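Local structure of L-hydantoinase (Arthrobacter aurescens, 1GKR) at residues A[133-138]-A[171-176]; A[164-169]-A[225-230]; A[81-86]-A[431-436]. The protein hydrolyses the ring of 5-substituted hydantoins, aryl derivatives more readily than alkyl ones, using two zinc ions in each subunit of a homotetramer. All coordinates share one frame; numbering follows the deposited sequence.

Contact 1: A[133-138]-A[171-176]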
loop_
_atom_site.group_PDB
_atom_site.type_symbol
_atom_site.label_atom_id
_atom_site.label_comp_id
_atom_site.label_asym_id
_atom_site.label_seq_id
_atom_site.Cartn_x
_atom_site.Cartn_y
_atom_site.Cartn_z
ATOM N N PRO A 133 35.366 3.829 14.468
ATOM C CA PRO A 133 36.390 2.779 14.382
ATOM C C PRO A 133 36.452 1.791 15.540
ATOM O O PRO A 133 37.053 0.727 15.406
ATOM C CB PRO A 133 37.684 3.570 14.226
ATOM C CG PRO A 133 37.382 4.847 14.944
ATOM C CD PRO A 133 35.984 5.165 14.488
ATOM N N GLU A 134 35.844 2.132 16.670
ATOM C CA GLU A 134 35.855 1.224 17.815
ATOM C C GLU A 134 34.903 0.048 17.591
ATOM O O GLU A 134 35.079 -1.030 18.169
ATOM C CB GLU A 134 35.440 1.954 19.096
ATOM C CG GLU A 134 36.442 2.959 19.602
ATOM C CD GLU A 134 37.811 2.351 19.846
ATOM O OE1 GLU A 134 37.921 1.366 20.619
ATOM O OE2 GLU A 134 38.783 2.869 19.265
ATOM N N ILE A 135 33.889 0.264 16.759
ATOM C CA ILE A 135 32.901 -0.767 16.477
ATOM C C ILE A 135 33.519 -2.047 15.948
ATOM O O ILE A 135 33.218 -3.134 16.435
ATOM C CB ILE A 135 31.850 -0.253 15.489
ATOM C CG1 ILE A 135 30.934 0.732 16.220
ATOM C CG2 ILE A 135 31.058 -1.422 14.900
ATOM C CD1 ILE A 135 30.013 1.495 15.334
ATOM N N ARG A 136 34.381 -1.918 14.951
ATOM C CA ARG A 136 35.053 -3.071 14.375
ATOM C C ARG A 136 35.827 -3.801 15.472
ATOM O O ARG A 136 35.847 -5.030 15.526
ATOM C CB ARG A 136 36.016 -2.589 13.301
ATOM C CG ARG A 136 35.830 -3.227 11.961
ATOM C CD ARG A 136 36.282 -4.658 11.993
ATOM N NE ARG A 136 35.942 -5.316 10.739
ATOM C CZ ARG A 136 36.015 -6.627 10.535
ATOM N NH1 ARG A 136 36.423 -7.440 11.509
ATOM N NH2 ARG A 136 35.657 -7.124 9.355
ATOM N N LYS A 137 36.457 -3.024 16.352
ATOM C CA LYS A 137 37.256 -3.566 17.449
ATOM C C LYS A 137 36.447 -4.391 18.442
ATOM O O LYS A 137 36.860 -5.490 18.841
ATOM C CB LYS A 137 37.944 -2.437 18.221
ATOM C CG LYS A 137 38.919 -1.572 17.429
ATOM C CD LYS A 137 39.629 -0.611 18.381
ATOM C CE LYS A 137 40.487 0.409 17.648
ATOM N NZ LYS A 137 41.259 1.258 18.607
ATOM N N MET A 138 35.309 -3.840 18.865
ATOM C CA MET A 138 34.456 -4.534 19.821
ATOM C C MET A 138 33.851 -5.783 19.181
ATOM O O MET A 138 33.706 -6.822 19.837
ATOM C CB MET A 138 33.369 -3.588 20.353
ATOM C CG MET A 138 33.928 -2.518 21.252
ATOM S SD MET A 138 32.727 -1.442 22.041
ATOM C CE MET A 138 32.560 -0.142 20.821
ATOM N N GLN A 171 26.236 1.290 8.069
ATOM C CA GLN A 171 27.154 0.705 7.101
ATOM C C GLN A 171 28.226 -0.130 7.779
ATOM O O GLN A 171 28.529 -1.226 7.310
ATOM C CB GLN A 171 27.812 1.777 6.257
ATOM C CG GLN A 171 26.835 2.586 5.462
ATOM C CD GLN A 171 27.519 3.648 4.638
ATOM O OE1 GLN A 171 28.387 4.383 5.133
ATOM N NE2 GLN A 171 27.131 3.748 3.373
ATOM N N GLU A 172 28.814 0.357 8.869
ATOM C CA GLU A 172 29.830 -0.456 9.532
ATOM C C GLU A 172 29.219 -1.768 10.010
ATOM O O GLU A 172 29.785 -2.834 9.781
ATOM C CB GLU A 172 30.453 0.267 10.727
ATOM C CG GLU A 172 31.791 0.944 10.438
ATOM C CD GLU A 172 32.865 -0.016 9.930
ATOM O OE1 GLU A 172 33.164 -1.019 10.614
ATOM O OE2 GLU A 172 33.419 0.245 8.841
ATOM N N ILE A 173 28.062 -1.685 10.668
ATOM C CA ILE A 173 27.376 -2.868 11.179
ATOM C C ILE A 173 27.114 -3.889 10.079
ATOM O O ILE A 173 27.273 -5.095 10.290
ATOM C CB ILE A 173 26.022 -2.508 11.829
ATOM C CG1 ILE A 173 26.249 -1.638 13.064
ATOM C CG2 ILE A 173 25.290 -3.769 12.221
ATOM C CD1 ILE A 173 27.123 -2.294 14.118
ATOM N N ALA A 174 26.711 -3.410 8.907
ATOM C CA ALA A 174 26.433 -4.307 7.797
ATOM C C ALA A 174 27.696 -5.009 7.360
ATOM O O ALA A 174 27.684 -6.206 7.086
ATOM C CB ALA A 174 25.851 -3.544 6.638
ATOM N N ALA A 175 28.788 -4.258 7.301
ATOM C CA ALA A 175 30.069 -4.803 6.882
ATOM C C ALA A 175 30.655 -5.815 7.867
ATOM O O ALA A 175 31.428 -6.678 7.475
ATOM C CB ALA A 175 31.048 -3.675 6.656
ATOM N N CYS A 176 30.297 -5.705 9.143
ATOM C CA CYS A 176 30.795 -6.627 10.166
ATOM C C CYS A 176 29.867 -7.811 10.289
ATOM O O CYS A 176 30.242 -8.839 10.848
ATOM C CB CYS A 176 30.868 -5.946 11.538
ATOM S SG CYS A 176 32.101 -4.652 11.668
#
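Arg136 meets Cys176 and Glu172 through the methylene part of its side chain. CG lies 4.0 Å from SG of Cys176, and NE stands equally far, at 4.0 Å from the same sulfur, which approaches the guanidinium obliquely. On the Glu172 side, Arg136 CG touches OE1 at 3.7 Å; the two side chains cross at about a right angle, with guanidinium and carboxylate planes 56° apart. Their charged atoms do not pair: NE of Arg136 is 5.1 Å from OE1 of Glu172, so the attraction is probably a diffuse one. On the buried side of the contact, Ile135 CG2 packs against Ile173 CD1 at 4.1 Å. The bend of Ile173 at chi2 (-58°) turns CD1 toward helix 132-140. The two helices, 132-140 and 163-176, belong to the outer layer of the amidohydrolase TIM barrel and run nearly parallel, the axes of the two segments 10.0 Å apart at closest and inclined at 26°. Further out, Arg136 NH1 forms a salt bridge with Asp140 one turn later, which holds the guanidinium to its own helix. Cys176 also packs on His139 and Glu172 on Leu132, both of helix 132-140, while Ile173 touches Phe146 in a loop.

Contact 2: A[164-169]-A[225-230]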
loop_
_atom_site.group_PDB
_atom_site.type_symbol
_atom_site.label_atom_id
_atom_site.label_comp_id
_atom_site.label_asym_id
_atom_site.label_seq_id
_atom_site.Cartn_x
_atom_site.Cartn_y
_atom_site.Cartn_z
ATOM N N GLY A 164 23.254 11.187 9.733
ATOM C CA GLY A 164 24.492 10.865 9.043
ATOM C C GLY A 164 25.347 9.916 9.861
ATOM O O GLY A 164 25.883 8.931 9.343
ATOM N N GLU A 165 25.475 10.192 11.151
ATOM C CA GLU A 165 26.278 9.327 12.007
ATOM C C GLU A 165 25.606 7.964 12.098
ATOM O O GLU A 165 26.265 6.924 12.027
ATOM C CB GLU A 165 26.424 9.951 13.398
ATOM C CG GLU A 165 26.701 11.435 13.339
ATOM C CD GLU A 165 27.097 12.015 14.666
ATOM O OE1 GLU A 165 28.276 11.860 15.039
ATOM O OE2 GLU A 165 26.233 12.620 15.336
ATOM N N LEU A 166 24.284 7.981 12.254
ATOM C CA LEU A 166 23.512 6.751 12.330
ATOM C C LEU A 166 23.694 5.957 11.036
ATOM O O LEU A 166 23.852 4.736 11.059
ATOM C CB LEU A 166 22.030 7.060 12.538
ATOM C CG LEU A 166 21.117 5.831 12.672
ATOM C CD1 LEU A 166 21.573 4.956 13.836
ATOM C CD2 LEU A 166 19.698 6.285 12.882
ATOM N N PHE A 167 23.680 6.650 9.903
ATOM C CA PHE A 167 23.861 5.981 8.624
ATOM C C PHE A 167 25.238 5.340 8.507
ATOM O O PHE A 167 25.366 4.223 8.000
ATOM C CB PHE A 167 23.669 6.957 7.473
ATOM C CG PHE A 167 23.785 6.314 6.130
ATOM C CD1 PHE A 167 22.829 5.397 5.703
ATOM C CD2 PHE A 167 24.864 6.591 5.306
ATOM C CE1 PHE A 167 22.945 4.761 4.472
ATOM C CE2 PHE A 167 24.994 5.964 4.074
ATOM C CZ PHE A 167 24.031 5.045 3.655
ATOM N N GLU A 168 26.271 6.039 8.972
ATOM C CA GLU A 168 27.627 5.489 8.897
ATOM C C GLU A 168 27.749 4.265 9.794
ATOM O O GLU A 168 28.458 3.309 9.472
ATOM C CB GLU A 168 28.664 6.534 9.305
ATOM C CG GLU A 168 28.722 7.715 8.364
ATOM C CD GLU A 168 29.896 8.630 8.642
ATOM O OE1 GLU A 168 30.086 9.034 9.820
ATOM O OE2 GLU A 168 30.619 8.947 7.669
ATOM N N ILE A 169 27.049 4.300 10.927
ATOM C CA ILE A 169 27.073 3.187 11.857
ATOM C C ILE A 169 26.397 1.995 11.197
ATOM O O ILE A 169 26.892 0.879 11.292
ATOM C CB ILE A 169 26.361 3.554 13.164
ATOM C CG1 ILE A 169 27.168 4.632 13.883
ATOM C CG2 ILE A 169 26.172 2.316 14.041
ATOM C CD1 ILE A 169 26.530 5.127 15.178
ATOM N N LEU A 225 13.974 2.852 9.420
ATOM C CA LEU A 225 13.608 1.906 8.384
ATOM C C LEU A 225 14.170 2.319 7.008
ATOM O O LEU A 225 14.773 1.507 6.308
ATOM C CB LEU A 225 12.087 1.784 8.355
ATOM C CG LEU A 225 11.436 0.531 8.970
ATOM C CD1 LEU A 225 12.297 -0.090 10.027
ATOM C CD2 LEU A 225 10.093 0.901 9.547
ATOM N N LEU A 226 13.996 3.585 6.636
ATOM C CA LEU A 226 14.496 4.083 5.358
ATOM C C LEU A 226 16.004 3.994 5.239
ATOM O O LEU A 226 16.533 3.748 4.152
ATOM C CB LEU A 226 14.081 5.531 5.151
ATOM C CG LEU A 226 12.828 5.751 4.306
ATOM C CD1 LEU A 226 11.721 4.780 4.735
ATOM C CD2 LEU A 226 12.371 7.203 4.458
ATOM N N LEU A 227 16.700 4.204 6.350
ATOM C CA LEU A 227 18.153 4.137 6.333
ATOM C C LEU A 227 18.648 2.704 6.313
ATOM O O LEU A 227 19.675 2.426 5.707
ATOM C CB LEU A 227 18.765 4.865 7.539
ATOM C CG LEU A 227 18.344 6.322 7.763
ATOM C CD1 LEU A 227 19.335 6.992 8.689
ATOM C CD2 LEU A 227 18.308 7.052 6.459
ATOM N N GLN A 228 17.943 1.783 6.963
ATOM C CA GLN A 228 18.425 0.410 6.938
ATOM C C GLN A 228 18.163 -0.116 5.526
ATOM O O GLN A 228 18.979 -0.841 4.945
ATOM C CB GLN A 228 17.725 -0.440 8.007
ATOM C CG GLN A 228 16.683 -1.369 7.473
ATOM C CD GLN A 228 17.270 -2.607 6.853
ATOM O OE1 GLN A 228 16.716 -3.142 5.909
ATOM N NE2 GLN A 228 18.389 -3.076 7.385
ATOM N N LYS A 229 17.031 0.293 4.970
ATOM C CA LYS A 229 16.651 -0.093 3.623
ATOM C C LYS A 229 17.832 0.120 2.684
ATOM O O LYS A 229 18.054 -0.658 1.760
ATOM C CB LYS A 229 15.467 0.763 3.183
ATOM C CG LYS A 229 15.084 0.680 1.720
ATOM C CD LYS A 229 14.480 -0.653 1.358
ATOM C CE LYS A 229 13.679 -0.563 0.054
ATOM N NZ LYS A 229 12.471 0.315 0.180
ATOM N N GLU A 230 18.597 1.173 2.942
ATOM C CA GLU A 230 19.753 1.526 2.128
ATOM C C GLU A 230 21.059 0.874 2.590
ATOM O O GLU A 230 21.915 0.569 1.779
ATOM C CB GLU A 230 19.921 3.037 2.147
ATOM C CG GLU A 230 20.834 3.581 1.094
ATOM C CD GLU A 230 20.218 3.504 -0.291
ATOM O OE1 GLU A 230 18.965 3.349 -0.386
ATOM O OE2 GLU A 230 20.994 3.613 -1.276
#
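Leu166 and Phe167 of helix 163-176 meet Leu227 and Glu230 of helix 214-231 in the outer helical layer of the TIM barrel. Each of these helices leads into one of two neighbouring parallel strands, 179-182 and 234-237. The segments approach to 10.0 Å between axes at 38°; the CA atoms of Phe167 and Leu227 are the nearest pair across the segments. On the inner part of the contact Leu166 CD2 meets Leu227 CD1 at 4.3 Å, methyl against methyl. The larger share falls to Phe167. With CG anti to the backbone N (chi1 -178°), the ring is carried out from its helix to lie against Leu227 and Glu230. The carbonyl O of Leu227 sits at the ring edge, close to its plane, 4.2 Å from CE1, and Phe167 CD1 is 4.5 Å from CB of Leu227. Glu230 comes in obliquely with its aliphatic part: CG is 4.2 Å from CE1 of Phe167. A bend at chi2 (72°) then turns the carboxylate away from the other helix. The contact is also part of the subunit interface. Phe215 of the second subunit meets the Phe167 ring and packs on Glu230 as well, while Ile189 of that subunit touches Leu227. Within the chain, Phe170 adds a further aromatic side chain beside Leu227. No hydrogen bond joins the two segments. Cohesion therefore rests on dispersion and on burial of leucine methyls and a phenyl ring, with at most a faint electrostatic pull between the ring's C-H edge and the Leu227 carbonyl, while Glu230 lends its methylene carbons and its carboxylate leads away from helix 163-176.

Contact 3: A[81-86]-A[431-436]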
loop_
_atom_site.group_PDB
_atom_site.type_symbol
_atom_site.label_atom_id
_atom_site.label_comp_id
_atom_site.label_asym_id
_atom_site.label_seq_id
_atom_site.Cartn_x
_atom_site.Cartn_y
_atom_site.Cartn_z
ATOM N N SER A 81 18.073 -11.577 40.274
ATOM C CA SER A 81 16.687 -11.342 39.892
ATOM C C SER A 81 16.427 -12.100 38.597
ATOM O O SER A 81 15.356 -12.686 38.421
ATOM C CB SER A 81 16.415 -9.857 39.657
ATOM O OG SER A 81 16.180 -9.176 40.870
ATOM N N ALA A 82 17.404 -12.078 37.692
ATOM C CA ALA A 82 17.269 -12.787 36.431
ATOM C C ALA A 82 17.089 -14.269 36.742
ATOM O O ALA A 82 16.125 -14.899 36.298
ATOM C CB ALA A 82 18.503 -12.582 35.573
ATOM N N ALA A 83 18.014 -14.821 37.520
ATOM C CA ALA A 83 17.952 -16.229 37.872
ATOM C C ALA A 83 16.593 -16.654 38.397
ATOM O O ALA A 83 16.043 -17.639 37.929
ATOM C CB ALA A 83 19.015 -16.565 38.884
ATOM N N VAL A 84 16.027 -15.937 39.359
ATOM C CA VAL A 84 14.734 -16.387 39.853
ATOM C C VAL A 84 13.657 -16.099 38.840
ATOM O O VAL A 84 12.637 -16.776 38.816
ATOM C CB VAL A 84 14.339 -15.738 41.204
ATOM C CG1 VAL A 84 15.475 -15.862 42.180
ATOM C CG2 VAL A 84 13.950 -14.301 41.011
ATOM N N GLY A 85 13.890 -15.093 38.003
ATOM C CA GLY A 85 12.919 -14.725 36.985
ATOM C C GLY A 85 12.946 -15.646 35.775
ATOM O O GLY A 85 12.161 -15.477 34.858
ATOM N N GLY A 86 13.853 -16.615 35.764
ATOM C CA GLY A 86 13.934 -17.538 34.648
ATOM C C GLY A 86 14.728 -17.043 33.450
ATOM O O GLY A 86 14.714 -17.675 32.392
ATOM N N THR A 431 23.321 -26.793 35.560
ATOM C CA THR A 431 23.328 -26.709 37.013
ATOM C C THR A 431 22.202 -25.811 37.537
ATOM O O THR A 431 21.900 -24.761 36.961
ATOM C CB THR A 431 24.745 -26.294 37.557
ATOM O OG1 THR A 431 24.689 -24.989 38.132
ATOM C CG2 THR A 431 25.799 -26.330 36.445
ATOM N N VAL A 432 21.542 -26.250 38.604
ATOM C CA VAL A 432 20.433 -25.481 39.154
ATOM C C VAL A 432 20.948 -24.209 39.801
ATOM O O VAL A 432 21.677 -24.268 40.790
ATOM C CB VAL A 432 19.653 -26.289 40.202
ATOM C CG1 VAL A 432 18.452 -25.483 40.696
ATOM C CG2 VAL A 432 19.193 -27.592 39.599
ATOM N N VAL A 433 20.577 -23.059 39.239
ATOM C CA VAL A 433 21.028 -21.781 39.782
ATOM C C VAL A 433 19.964 -21.175 40.677
ATOM O O VAL A 433 20.258 -20.350 41.529
ATOM C CB VAL A 433 21.375 -20.760 38.676
ATOM C CG1 VAL A 433 22.516 -21.280 37.806
ATOM C CG2 VAL A 433 20.154 -20.475 37.854
ATOM N N ALA A 434 18.723 -21.578 40.487
ATOM C CA ALA A 434 17.671 -21.050 41.322
ATOM C C ALA A 434 16.610 -22.104 41.428
ATOM O O ALA A 434 16.228 -22.730 40.438
ATOM C CB ALA A 434 17.099 -19.785 40.730
ATOM N N GLU A 435 16.155 -22.325 42.647
ATOM C CA GLU A 435 15.125 -23.303 42.880
ATOM C C GLU A 435 14.188 -22.683 43.885
ATOM O O GLU A 435 14.612 -22.231 44.942
ATOM C CB GLU A 435 15.732 -24.595 43.409
ATOM C CG GLU A 435 14.715 -25.609 43.870
ATOM C CD GLU A 435 15.258 -27.020 43.831
ATOM O OE1 GLU A 435 16.425 -27.226 44.240
ATOM O OE2 GLU A 435 14.514 -27.926 43.393
ATOM N N LYS A 436 12.913 -22.644 43.516
ATOM C CA LYS A 436 11.859 -22.066 44.335
ATOM C C LYS A 436 12.307 -20.848 45.150
ATOM O O LYS A 436 12.297 -20.864 46.384
ATOM C CB LYS A 436 11.243 -23.151 45.229
ATOM C CG LYS A 436 12.256 -24.066 45.880
ATOM C CD LYS A 436 11.599 -25.306 46.483
ATOM C CE LYS A 436 12.637 -26.176 47.204
ATOM N NZ LYS A 436 12.030 -27.363 47.886
#
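Ala83 and Ala434 both point toward the opposing segment, and their methyls meet flank to flank, CB to CB, at 4.2 Å. Two valines broaden this small apolar patch from different sides. Val433, the strand neighbour of Ala434, also points toward the helix and brings its CG2 to 4.2 Å from CB of Ala83, so Ala83 is met by two consecutive strand residues. Val84 lies alongside instead; with CG1 turned beside its own backbone N (chi1 -50°), that methyl reaches CB of Ala434 at 4.5 Å. The Ala434 methyl rests on the helix backbone too, 4.2 Å from the amide N of Val84. Helix and strand run at 91° to each other, and small side chains at the crossing let their axes approach to 7.6 Å. No hydrogen bond links the two segments. Val433 and Ala434 can both turn to the helix because the strand is irregular there: both lie across from Thr426 of strand 418-428, to which both bond through the backbone. Gly86, with positive phi, is the first residue to leave the helical conformation, and its backbone bonds to Val56 of strand 51-62. Helix 75-85, ending in a Schellman motif between parallel strands 51-62 and 87-92 of the amidohydrolase barrel, is joined here to strand 431-435, which pairs antiparallel with strand 418-428 late in the chain and carries a classic beta bulge.

In the fold
Contacts 1 and 2 share helix 163-176 and are neighbours, with centres 14 Å apart; they touch where Ile135 CD1 meets Ile169 CG2 at 4.1 Å. Helices 132-140, 163-176 and 214-231 thus form a continuous run on the outside of the barrel; along the chain the segments of contacts 1 and 2 alternate. Contact 3 is remote, with its centre 35 Å from contact 1 and 39 Å from contact 2; it lies across the chain's centre from contact 2 and closes a loop of sequence that encloses both. Contact 2 comes nearest the annotated metal site: the side chain of Leu166 is about 9 Å from that of the zinc ligand His183 and about 13 Å from a zinc ion.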